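Local coordinates for acetyl-CoA acetyltransferase (Mycobacterium smegmatis, PDB 4EGV), which adopts a thiolase fold as a monomeric thiolase-like protein and probably has acyltransferase activity, at residues V64-Q76 with I101-I113. Residues are numbered along the deposited sequence; the frame is centred on the assembly and turned at random.
Sequences VARAIDTVAGTRQ and IGADPAHAVLEVI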
ATOM      1  N   VAL A  64       1.633 -15.606  27.636  1.00 45.78           N
ATOM      2  CA  VAL A  64       1.961 -14.508  26.734  1.00 44.60           C
ATOM      3  C   VAL A  64       0.813 -13.518  26.675  1.00 43.86           C
ATOM      4  O   VAL A  64       1.004 -12.315  26.815  1.00 43.29           O
ATOM      5  CB  VAL A  64       2.335 -15.010  25.297  1.00 44.65           C
ATOM      6  CG1 VAL A  64       2.781 -13.854  24.397  1.00 43.42           C
ATOM      7  CG2 VAL A  64       3.425 -16.034  25.363  1.00 44.46           C
ATOM      8  N   ALA A  65      -0.382 -14.050  26.458  1.00 42.98           N
ATOM      9  CA  ALA A  65      -1.616 -13.284  26.485  1.00 42.64           C
ATOM     10  C   ALA A  65      -1.808 -12.425  27.756  1.00 42.82           C
ATOM     11  O   ALA A  65      -2.213 -11.266  27.670  1.00 42.03           O
ATOM     12  CB  ALA A  65      -2.787 -14.204  26.316  1.00 42.57           C
ATOM     13  N   ARG A  66      -1.529 -12.991  28.932  1.00 43.16           N
ATOM     14  CA  ARG A  66      -1.612 -12.222  30.182  1.00 43.51           C
ATOM     15  C   ARG A  66      -0.581 -11.090  30.251  1.00 42.70           C
ATOM     16  O   ARG A  66      -0.776 -10.133  30.983  1.00 42.24           O
ATOM     17  CB  ARG A  66      -1.543 -13.128  31.426  1.00 44.00           C
ATOM     18  CG  ARG A  66      -2.873 -13.829  31.749  1.00 47.06           C
ATOM     19  CD  ARG A  66      -2.847 -14.687  33.057  1.00 51.62           C
ATOM     20  NE  ARG A  66      -1.707 -15.625  33.160  1.00 54.12           N
ATOM     21  CZ  ARG A  66      -1.696 -16.907  32.777  1.00 52.99           C
ATOM     22  NH1 ARG A  66      -2.763 -17.482  32.253  1.00 51.25           N
ATOM     23  NH2 ARG A  66      -0.598 -17.623  32.921  1.00 52.12           N
ATOM     24  N   ALA A  67       0.486 -11.189  29.456  1.00 41.68           N
ATOM     25  CA  ALA A  67       1.556 -10.217  29.491  1.00 40.81           C
ATOM     26  C   ALA A  67       1.363  -9.053  28.510  1.00 40.15           C
ATOM     27  O   ALA A  67       2.072  -8.045  28.594  1.00 39.78           O
ATOM     28  CB  ALA A  67       2.921 -10.909  29.260  1.00 40.95           C
ATOM     29  N   ILE A  68       0.432  -9.205  27.574  1.00 39.02           N
ATOM     30  CA  ILE A  68       0.127  -8.148  26.604  1.00 38.44           C
ATOM     31  C   ILE A  68      -0.427  -6.861  27.270  1.00 38.72           C
ATOM     32  O   ILE A  68      -1.466  -6.885  27.925  1.00 38.17           O
ATOM     33  CB  ILE A  68      -0.852  -8.623  25.470  1.00 38.00           C
ATOM     34  CG1 ILE A  68      -0.226  -9.718  24.630  1.00 36.80           C
ATOM     35  CG2 ILE A  68      -1.248  -7.466  24.564  1.00 36.30           C
ATOM     36  CD1 ILE A  68      -1.212 -10.511  23.809  1.00 32.92           C
ATOM     37  N   ASP A  69       0.274  -5.753  27.064  1.00 38.55           N
ATOM     38  CA  ASP A  69      -0.120  -4.493  27.620  1.00 39.16           C
ATOM     39  C   ASP A  69      -0.832  -3.549  26.621  1.00 38.74           C
ATOM     40  O   ASP A  69      -1.567  -2.635  27.037  1.00 38.53           O
ATOM     41  CB  ASP A  69       1.045  -3.813  28.384  1.00 40.00           C
ATOM     42  CG  ASP A  69       2.342  -3.594  27.517  1.00 43.46           C
ATOM     43  OD1 ASP A  69       2.363  -2.812  26.526  1.00 44.63           O
ATOM     44  OD2 ASP A  69       3.386  -4.187  27.873  1.00 46.01           O
ATOM     45  N   THR A  70      -0.632  -3.772  25.316  1.00 38.06           N
ATOM     46  CA  THR A  70      -1.331  -2.993  24.301  1.00 37.12           C
ATOM     47  C   THR A  70      -1.784  -3.849  23.153  1.00 35.89           C
ATOM     48  O   THR A  70      -1.032  -4.684  22.685  1.00 35.12           O
ATOM     49  CB  THR A  70      -0.461  -1.884  23.726  1.00 37.50           C
ATOM     50  OG1 THR A  70       0.157  -1.204  24.806  1.00 37.53           O
ATOM     51  CG2 THR A  70      -1.313  -0.899  22.937  1.00 37.51           C
ATOM     52  N   VAL A  71      -3.028  -3.623  22.734  1.00 34.67           N
ATOM     53  CA  VAL A  71      -3.547  -4.138  21.486  1.00 33.61           C
ATOM     54  C   VAL A  71      -3.888  -3.002  20.539  1.00 33.54           C
ATOM     55  O   VAL A  71      -4.374  -1.943  20.930  1.00 33.25           O
ATOM     56  CB  VAL A  71      -4.748  -5.090  21.632  1.00 33.45           C
ATOM     57  CG1 VAL A  71      -4.354  -6.272  22.432  1.00 33.76           C
ATOM     58  CG2 VAL A  71      -5.923  -4.416  22.253  1.00 33.01           C
ATOM     59  N   ALA A  72      -3.604  -3.222  19.276  1.00 32.87           N
ATOM     60  CA  ALA A  72      -3.880  -2.249  18.308  1.00 32.69           C
ATOM     61  C   ALA A  72      -4.503  -3.001  17.145  1.00 32.76           C
ATOM     62  O   ALA A  72      -4.032  -4.062  16.744  1.00 32.85           O
ATOM     63  CB  ALA A  72      -2.593  -1.525  17.919  1.00 32.62           C
ATOM     64  N   GLY A  73      -5.601  -2.472  16.638  1.00 32.72           N
ATOM     65  CA  GLY A  73      -6.248  -3.015  15.461  1.00 33.33           C
ATOM     66  C   GLY A  73      -6.321  -2.045  14.301  1.00 33.94           C
ATOM     67  O   GLY A  73      -6.443  -0.818  14.462  1.00 33.19           O
ATOM     68  N   THR A  74      -6.212  -2.585  13.101  1.00 35.28           N
ATOM     69  CA  THR A  74      -6.499  -1.768  11.912  1.00 36.48           C
ATOM     70  C   THR A  74      -8.002  -1.632  11.662  1.00 37.41           C
ATOM     71  O   THR A  74      -8.792  -2.515  11.971  1.00 37.05           O
ATOM     72  CB  THR A  74      -5.807  -2.261  10.629  1.00 35.69           C
ATOM     73  OG1 THR A  74      -6.303  -3.533  10.258  1.00 34.69           O
ATOM     74  CG2 THR A  74      -4.351  -2.346  10.825  1.00 35.54           C
ATOM     75  N   ARG A  75      -8.353  -0.504  11.081  1.00 39.28           N
ATOM     76  CA  ARG A  75      -9.733  -0.105  10.869  1.00 41.65           C
ATOM     77  C   ARG A  75     -10.373  -0.919   9.735  1.00 43.15           C
ATOM     78  O   ARG A  75      -9.795  -0.976   8.647  1.00 42.99           O
ATOM     79  CB  ARG A  75      -9.756   1.390  10.557  1.00 41.09           C
ATOM     80  CG  ARG A  75     -11.105   2.039  10.648  1.00 42.61           C
ATOM     81  CD  ARG A  75     -11.019   3.605  10.625  1.00 43.81           C
ATOM     82  NE  ARG A  75     -10.504   4.146  11.895  1.00 45.37           N
ATOM     83  CZ  ARG A  75     -11.243   4.424  12.962  1.00 43.67           C
ATOM     84  NH1 ARG A  75     -12.547   4.233  12.952  1.00 41.71           N
ATOM     85  NH2 ARG A  75     -10.664   4.884  14.048  1.00 43.81           N
ATOM     86  N   GLN A  76     -11.508  -1.602  10.018  1.00 44.53           N
ATOM     87  CA  GLN A  76     -12.417  -2.194   8.979  1.00 45.19           C
ATOM     88  C   GLN A  76     -13.741  -1.470   9.114  1.00 45.26           C
ATOM     89  O   GLN A  76     -14.263  -1.427  10.232  1.00 44.96           O
ATOM     90  CB  GLN A  76     -12.634  -3.740   9.180  1.00 44.78           C
ATOM     91  N   ILE A 101      -8.732 -14.055  23.293  1.00 39.15           N
ATOM     92  CA  ILE A 101      -7.427 -14.701  23.412  1.00 38.53           C
ATOM     93  C   ILE A 101      -6.902 -14.776  24.856  1.00 38.47           C
ATOM     94  O   ILE A 101      -5.857 -15.338  25.090  1.00 38.32           O
ATOM     95  CB  ILE A 101      -6.383 -14.026  22.472  1.00 38.33           C
ATOM     96  CG1 ILE A 101      -6.111 -12.593  22.905  1.00 37.88           C
ATOM     97  CG2 ILE A 101      -6.830 -14.071  21.033  1.00 37.15           C
ATOM     98  CD1 ILE A 101      -4.841 -12.062  22.446  1.00 36.75           C
ATOM     99  N   GLY A 102      -7.613 -14.198  25.813  1.00 38.92           N
ATOM    100  CA  GLY A 102      -7.217 -14.267  27.219  1.00 39.78           C
ATOM    101  C   GLY A 102      -6.324 -13.137  27.677  1.00 40.22           C
ATOM    102  O   GLY A 102      -5.588 -13.288  28.616  1.00 40.06           O
ATOM    103  N   ALA A 103      -6.396 -12.003  26.994  1.00 41.06           N
ATOM    104  CA  ALA A 103      -5.607 -10.811  27.312  1.00 41.77           C
ATOM    105  C   ALA A 103      -6.465  -9.784  28.042  1.00 42.27           C
ATOM    106  O   ALA A 103      -7.688  -9.727  27.834  1.00 42.33           O
ATOM    107  CB  ALA A 103      -5.001 -10.185  26.031  1.00 41.01           C
ATOM    108  N   ASP A 104      -5.833  -8.992  28.910  1.00 42.57           N
ATOM    109  CA  ASP A 104      -6.504  -7.839  29.529  1.00 42.75           C
ATOM    110  C   ASP A 104      -5.543  -6.623  29.575  1.00 41.60           C
ATOM    111  O   ASP A 104      -4.967  -6.305  30.626  1.00 40.82           O
ATOM    112  CB  ASP A 104      -7.084  -8.199  30.909  1.00 43.42           C
ATOM    113  CG  ASP A 104      -7.963  -7.053  31.505  1.00 46.17           C
ATOM    114  OD1 ASP A 104      -8.682  -6.375  30.730  1.00 45.28           O
ATOM    115  OD2 ASP A 104      -7.925  -6.824  32.754  1.00 48.11           O
ATOM    116  N   PRO A 105      -5.357  -5.968  28.415  1.00 40.74           N
ATOM    117  CA  PRO A 105      -4.284  -5.004  28.261  1.00 39.84           C
ATOM    118  C   PRO A 105      -4.704  -3.644  28.716  1.00 39.38           C
ATOM    119  O   PRO A 105      -5.880  -3.302  28.611  1.00 39.42           O
ATOM    120  CB  PRO A 105      -4.042  -4.991  26.771  1.00 39.53           C
ATOM    121  CG  PRO A 105      -5.333  -5.324  26.173  1.00 39.99           C
ATOM    122  CD  PRO A 105      -6.096  -6.179  27.156  1.00 40.72           C
ATOM    123  N   ALA A 106      -3.755  -2.867  29.218  1.00 38.97           N
ATOM    124  CA  ALA A 106      -4.041  -1.519  29.662  1.00 38.69           C
ATOM    125  C   ALA A 106      -4.476  -0.608  28.463  1.00 38.65           C
ATOM    126  O   ALA A 106      -5.412   0.151  28.589  1.00 37.64           O
ATOM    127  CB  ALA A 106      -2.842  -0.934  30.481  1.00 38.08           C
ATOM    128  N   HIS A 107      -3.812  -0.683  27.303  1.00 38.61           N
ATOM    129  CA  HIS A 107      -4.221   0.182  26.171  1.00 39.28           C
ATOM    130  C   HIS A 107      -4.785  -0.598  25.007  1.00 37.30           C
ATOM    131  O   HIS A 107      -4.269  -1.628  24.636  1.00 36.91           O
ATOM    132  CB  HIS A 107      -3.103   1.129  25.678  1.00 40.61           C
ATOM    133  CG  HIS A 107      -2.571   2.039  26.737  1.00 46.81           C
ATOM    134  ND1 HIS A 107      -3.252   3.167  27.160  1.00 51.30           N
ATOM    135  CD2 HIS A 107      -1.440   1.974  27.487  1.00 51.10           C
ATOM    136  CE1 HIS A 107      -2.553   3.770  28.108  1.00 52.93           C
ATOM    137  NE2 HIS A 107      -1.453   3.064  28.329  1.00 54.00           N
ATOM    138  N   ALA A 108      -5.875  -0.101  24.456  1.00 35.57           N
ATOM    139  CA  ALA A 108      -6.384  -0.604  23.204  1.00 33.89           C
ATOM    140  C   ALA A 108      -6.362   0.543  22.169  1.00 33.03           C
ATOM    141  O   ALA A 108      -6.694   1.680  22.477  1.00 31.91           O
ATOM    142  CB  ALA A 108      -7.772  -1.183  23.387  1.00 33.23           C
ATOM    143  N   VAL A 109      -5.930   0.250  20.943  1.00 32.20           N
ATOM    144  CA  VAL A 109      -5.864   1.283  19.905  1.00 31.81           C
ATOM    145  C   VAL A 109      -6.611   0.882  18.655  1.00 31.09           C
ATOM    146  O   VAL A 109      -6.487  -0.231  18.225  1.00 30.67           O
ATOM    147  CB  VAL A 109      -4.362   1.681  19.554  1.00 31.99           C
ATOM    148  CG1 VAL A 109      -4.289   2.625  18.432  1.00 31.82           C
ATOM    149  CG2 VAL A 109      -3.675   2.286  20.728  1.00 32.04           C
ATOM    150  N   LEU A 110      -7.403   1.800  18.095  1.00 31.24           N
ATOM    151  CA  LEU A 110      -8.037   1.644  16.768  1.00 30.57           C
ATOM    152  C   LEU A 110      -7.395   2.659  15.838  1.00 30.30           C
ATOM    153  O   LEU A 110      -7.538   3.858  16.014  1.00 29.75           O
ATOM    154  CB  LEU A 110      -9.568   1.815  16.816  1.00 30.07           C
ATOM    155  CG  LEU A 110     -10.350   1.483  15.525  1.00 30.93           C
ATOM    156  CD1 LEU A 110     -10.066   0.042  14.978  1.00 29.06           C
ATOM    157  CD2 LEU A 110     -11.862   1.720  15.687  1.00 29.75           C
ATOM    158  N   GLU A 111      -6.666   2.156  14.852  1.00 30.50           N
ATOM    159  CA  GLU A 111      -5.771   2.990  14.057  1.00 30.79           C
ATOM    160  C   GLU A 111      -6.551   3.716  12.950  1.00 29.92           C
ATOM    161  O   GLU A 111      -7.711   3.384  12.687  1.00 29.89           O
ATOM    162  CB  GLU A 111      -4.595   2.121  13.539  1.00 31.46           C
ATOM    163  CG  GLU A 111      -3.589   2.732  12.465  1.00 34.67           C
ATOM    164  CD  GLU A 111      -2.728   3.970  12.916  1.00 38.79           C
ATOM    165  OE1 GLU A 111      -3.183   4.817  13.711  1.00 35.93           O
ATOM    166  OE2 GLU A 111      -1.571   4.088  12.427  1.00 40.21           O
ATOM    167  N   VAL A 112      -5.939   4.732  12.349  1.00 29.30           N
ATOM    168  CA  VAL A 112      -6.483   5.430  11.171  1.00 28.98           C
ATOM    169  C   VAL A 112      -6.568   4.541   9.919  1.00 28.70           C
ATOM    170  O   VAL A 112      -5.888   3.555   9.802  1.00 28.84           O
ATOM    171  CB  VAL A 112      -5.672   6.768  10.832  1.00 29.48           C
ATOM    172  CG1 VAL A 112      -5.721   7.800  12.015  1.00 27.31           C
ATOM    173  CG2 VAL A 112      -4.210   6.473  10.377  1.00 27.57           C
ATOM    174  N   ILE A 113      -7.397   4.916   8.963  1.00 28.72           N
ATOM    175  CA  ILE A 113      -7.543   4.167   7.699  1.00 28.09           C
ATOM    176  C   ILE A 113      -6.244   4.183   6.870  1.00 27.38           C
ATOM    177  O   ILE A 113      -5.404   5.062   7.035  1.00 26.50           O
ATOM    178  CB  ILE A 113      -8.769   4.709   6.822  1.00 28.32           C
ATOM    179  CG1 ILE A 113      -9.328   3.647   5.900  1.00 29.14           C
ATOM    180  CG2 ILE A 113      -8.408   5.969   5.997  1.00 27.00           C
ATOM    181  CD1 ILE A 113     -10.493   2.809   6.477  1.00 33.55           C
TER
HETATM  182  O   HOH W   1      -3.166  -8.903  28.618  1.00  7.35           O
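A single water is gripped by three backbone groups where the end of helix 61-67 meets the loop leading to strand 107-110: it donates to A65 O and I68 O and accepts from D104 N, joining the two segments without any side chain. Beside it, A103 CB rests 3.4 Å from A65 O, and the I68 and I101 side chains cross at about a right angle, CD1 to CD1 4.2 Å. P105 then lays its CB against I68 O, while its CG lies 4.0 Å from V71 CG1, the branch that points back beside the valine's own backbone N (chi1 -61°).

From here the strands run parallel, the two arms of a beta-alpha-beta crossover through helix 93-101, which ends at G102 in a Schellman motif. H107 N gives an almost straight bond to D69 O (3.0 Å, N-H...O 178°); V71 N returns to H107 O, V109 N to V71 O, G73 N to V109 O, and E111 N to G73 O. T70 CG2 lies 3.9 Å from H107 CB on one face, which A72 and V109 share; V71 and A108 pack on the other, toward helix 93-101.

Past the last bridge, R75 curls back. Its chain, bent at chi3 (-73°), brings NE to E111 O at 3.0 Å, tilted out of the guanidinium plane, while L110 CG sits 3.7 Å from NH2 over one guanidinium face, offset toward its rim. E111 OE1 in turn accepts from V112 N.

Strand 107-110 is an outermost strand of its sheet, and strand 70-73 also pairs with strand 136-143. Five main-chain bonds join the edge strand to its neighbour; water and arginine add polar links at opposite ends.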